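PDB 6RWT: ubiquinol-cytochrome C chaperone, which probably acts as an assembly factor of respiratory complex III, as a bacterial homolog of the chaperone Cbp3, which interacts with newly synthesized cytochrome b. Local coordinates for residues Tyr47-Leu58 / Phe108-Leu119. Sequence-based numbering, arbitrary orientation.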
loop_
_atom_site.group_PDB
_atom_site.type_symbol
_atom_site.label_atom_id
_atom_site.label_comp_id
_atom_site.label_asym_id
_atom_site.label_seq_id
_atom_site.Cartn_x
_atom_site.Cartn_y
_atom_site.Cartn_z
ATOM N N TYR A 47 5.880 2.600 -8.235
ATOM C CA TYR A 47 6.237 2.290 -6.839
ATOM C C TYR A 47 5.459 3.181 -5.837
ATOM O O TYR A 47 4.995 2.686 -4.793
ATOM C CB TYR A 47 7.766 2.364 -6.595
ATOM C CG TYR A 47 8.097 2.380 -5.112
ATOM C CD1 TYR A 47 8.252 1.197 -4.396
ATOM C CD2 TYR A 47 8.156 3.590 -4.400
ATOM C CE1 TYR A 47 8.507 1.210 -3.027
ATOM C CE2 TYR A 47 8.393 3.617 -3.031
ATOM C CZ TYR A 47 8.566 2.428 -2.343
ATOM O OH TYR A 47 8.784 2.446 -0.982
ATOM N N GLU A 48 5.314 4.481 -6.136
ATOM C CA GLU A 48 4.584 5.371 -5.218
ATOM C C GLU A 48 3.128 4.904 -5.061
ATOM O O GLU A 48 2.581 4.929 -3.956
ATOM C CB GLU A 48 4.637 6.849 -5.657
ATOM C CG GLU A 48 6.016 7.523 -5.636
ATOM C CD GLU A 48 6.714 7.524 -4.276
ATOM O OE1 GLU A 48 6.042 7.411 -3.227
ATOM O OE2 GLU A 48 7.963 7.667 -4.247
ATOM N N MET A 49 2.502 4.466 -6.148
ATOM C CA MET A 49 1.126 3.954 -6.059
ATOM C C MET A 49 1.051 2.599 -5.335
ATOM O O MET A 49 0.158 2.396 -4.495
ATOM C CB MET A 49 0.457 3.883 -7.444
ATOM C CG MET A 49 0.184 5.246 -8.100
ATOM S SD MET A 49 -0.905 6.337 -7.147
ATOM C CE MET A 49 0.300 7.320 -6.283
ATOM N N LEU A 50 1.981 1.684 -5.600
ATOM C CA LEU A 50 1.958 0.402 -4.878
ATOM C C LEU A 50 2.171 0.603 -3.369
ATOM O O LEU A 50 1.413 0.080 -2.555
ATOM C CB LEU A 50 2.980 -0.585 -5.448
ATOM C CG LEU A 50 3.012 -1.978 -4.797
ATOM C CD1 LEU A 50 1.708 -2.750 -4.980
ATOM C CD2 LEU A 50 4.186 -2.783 -5.328
ATOM N N SER A 51 3.199 1.374 -3.012
ATOM C CA SER A 51 3.508 1.651 -1.603
ATOM C C SER A 51 2.363 2.369 -0.867
ATOM O O SER A 51 2.091 2.062 0.299
ATOM C CB SER A 51 4.835 2.426 -1.470
ATOM O OG SER A 51 4.792 3.690 -2.103
ATOM N N LEU A 52 1.685 3.300 -1.548
ATOM C CA LEU A 52 0.509 3.963 -0.966
ATOM C C LEU A 52 -0.582 2.948 -0.590
ATOM O O LEU A 52 -1.152 3.025 0.502
ATOM C CB LEU A 52 -0.043 5.026 -1.935
ATOM C CG LEU A 52 -1.371 5.702 -1.582
ATOM C CD1 LEU A 52 -1.266 6.441 -0.255
ATOM C CD2 LEU A 52 -1.791 6.659 -2.694
ATOM N N HIS A 53 -0.875 2.019 -1.505
ATOM C CA HIS A 53 -1.943 1.031 -1.291
ATOM C C HIS A 53 -1.547 -0.050 -0.266
ATOM O O HIS A 53 -2.381 -0.477 0.549
ATOM C CB HIS A 53 -2.423 0.449 -2.643
ATOM C CG HIS A 53 -3.222 1.427 -3.454
ATOM N ND1 HIS A 53 -2.652 2.440 -4.202
ATOM C CD2 HIS A 53 -4.561 1.568 -3.597
ATOM C CE1 HIS A 53 -3.611 3.153 -4.775
ATOM N NE2 HIS A 53 -4.778 2.651 -4.412
ATOM N N ILE A 54 -0.274 -0.453 -0.267
ATOM C CA ILE A 54 0.254 -1.337 0.776
ATOM C C ILE A 54 0.167 -0.660 2.162
ATOM O O ILE A 54 -0.322 -1.269 3.125
ATOM C CB ILE A 54 1.707 -1.792 0.447
ATOM C CG1 ILE A 54 1.721 -2.710 -0.780
ATOM C CG2 ILE A 54 2.374 -2.463 1.647
ATOM C CD1 ILE A 54 1.204 -4.125 -0.558
ATOM N N PHE A 55 0.595 0.605 2.243
ATOM C CA PHE A 55 0.462 1.382 3.470
ATOM C C PHE A 55 -0.982 1.363 4.005
ATOM O O PHE A 55 -1.208 1.164 5.195
ATOM C CB PHE A 55 0.921 2.847 3.284
ATOM C CG PHE A 55 0.249 3.795 4.238
ATOM C CD1 PHE A 55 0.715 3.933 5.531
ATOM C CD2 PHE A 55 -0.900 4.496 3.859
ATOM C CE1 PHE A 55 0.059 4.763 6.436
ATOM C CE2 PHE A 55 -1.564 5.315 4.755
ATOM C CZ PHE A 55 -1.078 5.452 6.045
ATOM N N LEU A 56 -1.951 1.627 3.131
ATOM C CA LEU A 56 -3.360 1.655 3.558
ATOM C C LEU A 56 -3.782 0.335 4.203
ATOM O O LEU A 56 -4.472 0.336 5.231
ATOM C CB LEU A 56 -4.296 2.018 2.398
ATOM C CG LEU A 56 -4.430 3.516 2.101
ATOM C CD1 LEU A 56 -4.936 3.769 0.686
ATOM C CD2 LEU A 56 -5.335 4.198 3.123
ATOM N N ALA A 57 -3.357 -0.781 3.616
ATOM C CA ALA A 57 -3.649 -2.109 4.197
ATOM C C ALA A 57 -2.988 -2.322 5.571
ATOM O O ALA A 57 -3.647 -2.749 6.525
ATOM C CB ALA A 57 -3.234 -3.213 3.234
ATOM N N LEU A 58 -1.698 -2.026 5.666
ATOM C CA LEU A 58 -0.964 -2.186 6.931
ATOM C C LEU A 58 -1.523 -1.280 8.035
ATOM O O LEU A 58 -1.647 -1.709 9.188
ATOM C CB LEU A 58 0.536 -1.916 6.739
ATOM C CG LEU A 58 1.304 -2.771 5.715
ATOM C CD1 LEU A 58 2.788 -2.415 5.701
ATOM C CD2 LEU A 58 1.112 -4.265 5.909
ATOM N N PHE A 108 10.484 2.919 2.644
ATOM C CA PHE A 108 9.048 2.676 2.769
ATOM C C PHE A 108 8.482 3.249 4.077
ATOM O O PHE A 108 7.667 4.180 4.046
ATOM C CB PHE A 108 8.700 1.176 2.641
ATOM C CG PHE A 108 7.235 0.881 2.868
ATOM C CD1 PHE A 108 6.276 1.297 1.943
ATOM C CD2 PHE A 108 6.801 0.269 4.033
ATOM C CE1 PHE A 108 4.921 1.056 2.157
ATOM C CE2 PHE A 108 5.444 0.028 4.257
ATOM C CZ PHE A 108 4.498 0.434 3.316
ATOM N N TYR A 109 8.895 2.706 5.214
ATOM C CA TYR A 109 8.291 3.089 6.502
ATOM C C TYR A 109 8.457 4.579 6.839
ATOM O O TYR A 109 7.537 5.202 7.385
ATOM C CB TYR A 109 8.808 2.200 7.645
ATOM C CG TYR A 109 8.298 0.766 7.576
ATOM C CD1 TYR A 109 6.953 0.469 7.806
ATOM C CD2 TYR A 109 9.158 -0.298 7.278
ATOM C CE1 TYR A 109 6.478 -0.839 7.734
ATOM C CE2 TYR A 109 8.693 -1.606 7.205
ATOM C CZ TYR A 109 7.350 -1.876 7.435
ATOM O OH TYR A 109 6.882 -3.181 7.371
ATOM N N GLY A 110 9.608 5.155 6.496
ATOM C CA GLY A 110 9.860 6.575 6.740
ATOM C C GLY A 110 8.972 7.522 5.948
ATOM O O GLY A 110 8.414 8.472 6.507
ATOM N N ARG A 111 8.819 7.255 4.652
ATOM C CA ARG A 111 8.108 8.177 3.763
ATOM C C ARG A 111 6.587 8.053 3.844
ATOM O O ARG A 111 5.893 9.032 3.582
ATOM C CB ARG A 111 8.589 8.023 2.316
ATOM C CG ARG A 111 10.054 8.406 2.141
ATOM C CD ARG A 111 10.607 8.095 0.762
ATOM N NE ARG A 111 10.150 9.011 -0.287
ATOM C CZ ARG A 111 9.534 8.670 -1.423
ATOM N NH1 ARG A 111 9.219 7.402 -1.701
ATOM N NH2 ARG A 111 9.202 9.621 -2.295
ATOM N N VAL A 112 6.066 6.870 4.187
ATOM C CA VAL A 112 4.608 6.687 4.335
ATOM C C VAL A 112 4.084 7.053 5.737
ATOM O O VAL A 112 2.873 7.173 5.924
ATOM C CB VAL A 112 4.109 5.268 3.932
ATOM C CG1 VAL A 112 4.545 4.922 2.509
ATOM C CG2 VAL A 112 4.534 4.195 4.934
ATOM N N GLY A 113 4.980 7.234 6.713
ATOM C CA GLY A 113 4.588 7.669 8.064
ATOM C C GLY A 113 3.786 8.964 8.086
ATOM O O GLY A 113 2.843 9.097 8.870
ATOM N N ALA A 114 4.148 9.908 7.211
ATOM C CA ALA A 114 3.397 11.157 7.052
ATOM C C ALA A 114 1.942 10.926 6.639
ATOM O O ALA A 114 1.062 11.671 7.064
ATOM C CB ALA A 114 4.084 12.085 6.060
ATOM N N TYR A 115 1.691 9.899 5.823
ATOM C CA TYR A 115 0.316 9.528 5.449
ATOM C C TYR A 115 -0.491 9.071 6.675
ATOM O O TYR A 115 -1.650 9.459 6.851
ATOM C CB TYR A 115 0.277 8.406 4.384
ATOM C CG TYR A 115 0.984 8.649 3.055
ATOM C CD1 TYR A 115 1.186 9.935 2.544
ATOM C CD2 TYR A 115 1.404 7.564 2.270
ATOM C CE1 TYR A 115 1.797 10.135 1.314
ATOM C CE2 TYR A 115 2.006 7.754 1.032
ATOM C CZ TYR A 115 2.214 9.031 0.558
ATOM O OH TYR A 115 2.822 9.203 -0.673
ATOM N N GLY A 116 0.129 8.239 7.509
ATOM C CA GLY A 116 -0.494 7.763 8.745
ATOM C C GLY A 116 -0.844 8.881 9.724
ATOM O O GLY A 116 -1.954 8.916 10.257
ATOM N N ALA A 117 0.095 9.795 9.963
ATOM C CA ALA A 117 -0.160 10.933 10.863
ATOM C C ALA A 117 -1.280 11.836 10.335
ATOM O O ALA A 117 -2.149 12.265 11.096
ATOM C CB ALA A 117 1.112 11.742 11.073
ATOM N N ALA A 118 -1.257 12.118 9.033
ATOM C CA ALA A 118 -2.290 12.948 8.410
ATOM C C ALA A 118 -3.681 12.297 8.490
ATOM O O ALA A 118 -4.655 12.968 8.826
ATOM C CB ALA A 118 -1.924 13.279 6.968
ATOM N N LEU A 119 -3.760 10.991 8.214
ATOM C CA LEU A 119 -5.027 10.252 8.301
ATOM C C LEU A 119 -5.566 10.189 9.737
ATOM O O LEU A 119 -6.752 10.443 9.965
ATOM C CB LEU A 119 -4.892 8.827 7.732
ATOM C CG LEU A 119 -4.819 8.708 6.201
ATOM C CD1 LEU A 119 -4.443 7.286 5.819
ATOM C CD2 LEU A 119 -6.132 9.104 5.538
HETATM O O HOH W 1 8.666 5.045 0.052
HETATM O O HOH W 2 3.378 7.168 -2.291
#
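Segments 47-58 and 108-119, parts of helices 43-61 and 100-120, cross at -57°; their axes come within 10.4 Å, and the CA atoms lie nearest at S51-F108 and F55-V112. Two aromatic knobs fill the interface, one from each helix. The F55 ring enters a hole formed by V112, Y115, G116 and L119. With chi1 at 154°, its CG lies roughly anti to the backbone N and the ring reaches across to the partner backbone, where F55 CZ comes to 3.4 Å from G116 N. Y115 CB sits over one face of the F55 ring, 3.9 Å from its centroid, a CH-pi contact. The Y115 ring also turns its edge toward the F55 face in a T-shaped pair. L119 CD1 meets the F55 edge, 3.6 Å from F55 CE2. F108 is the reverse knob, set among Y47, S51, I54 and L58. The edge of the F108 ring meets S51 O, 3.5 Å from F108 CE1, and L58 CD1; F79 of helix 66-89 also meets this ring.

The polar end is held by a salt bridge. R111 grips E48 OE2 with NH1 and NH2, at 2.9 and 3.0 Å. OE2 lies in the guanidinium plane, but the carboxylate is turned 77° from it. OE2 offers its syn lone pair to NH1, whereas NH2 approaches from above the carboxylate plane. One water joins R111 NH1 to Y47 OH. Another donates to E48 O and OE1 and accepts from Y115 OH, which also bonds N134 of helix 124-135. The arrangement is reciprocal knobs-into-holes packing between two core helices of the all-helical ubiquinol-cytochrome C chaperone fold.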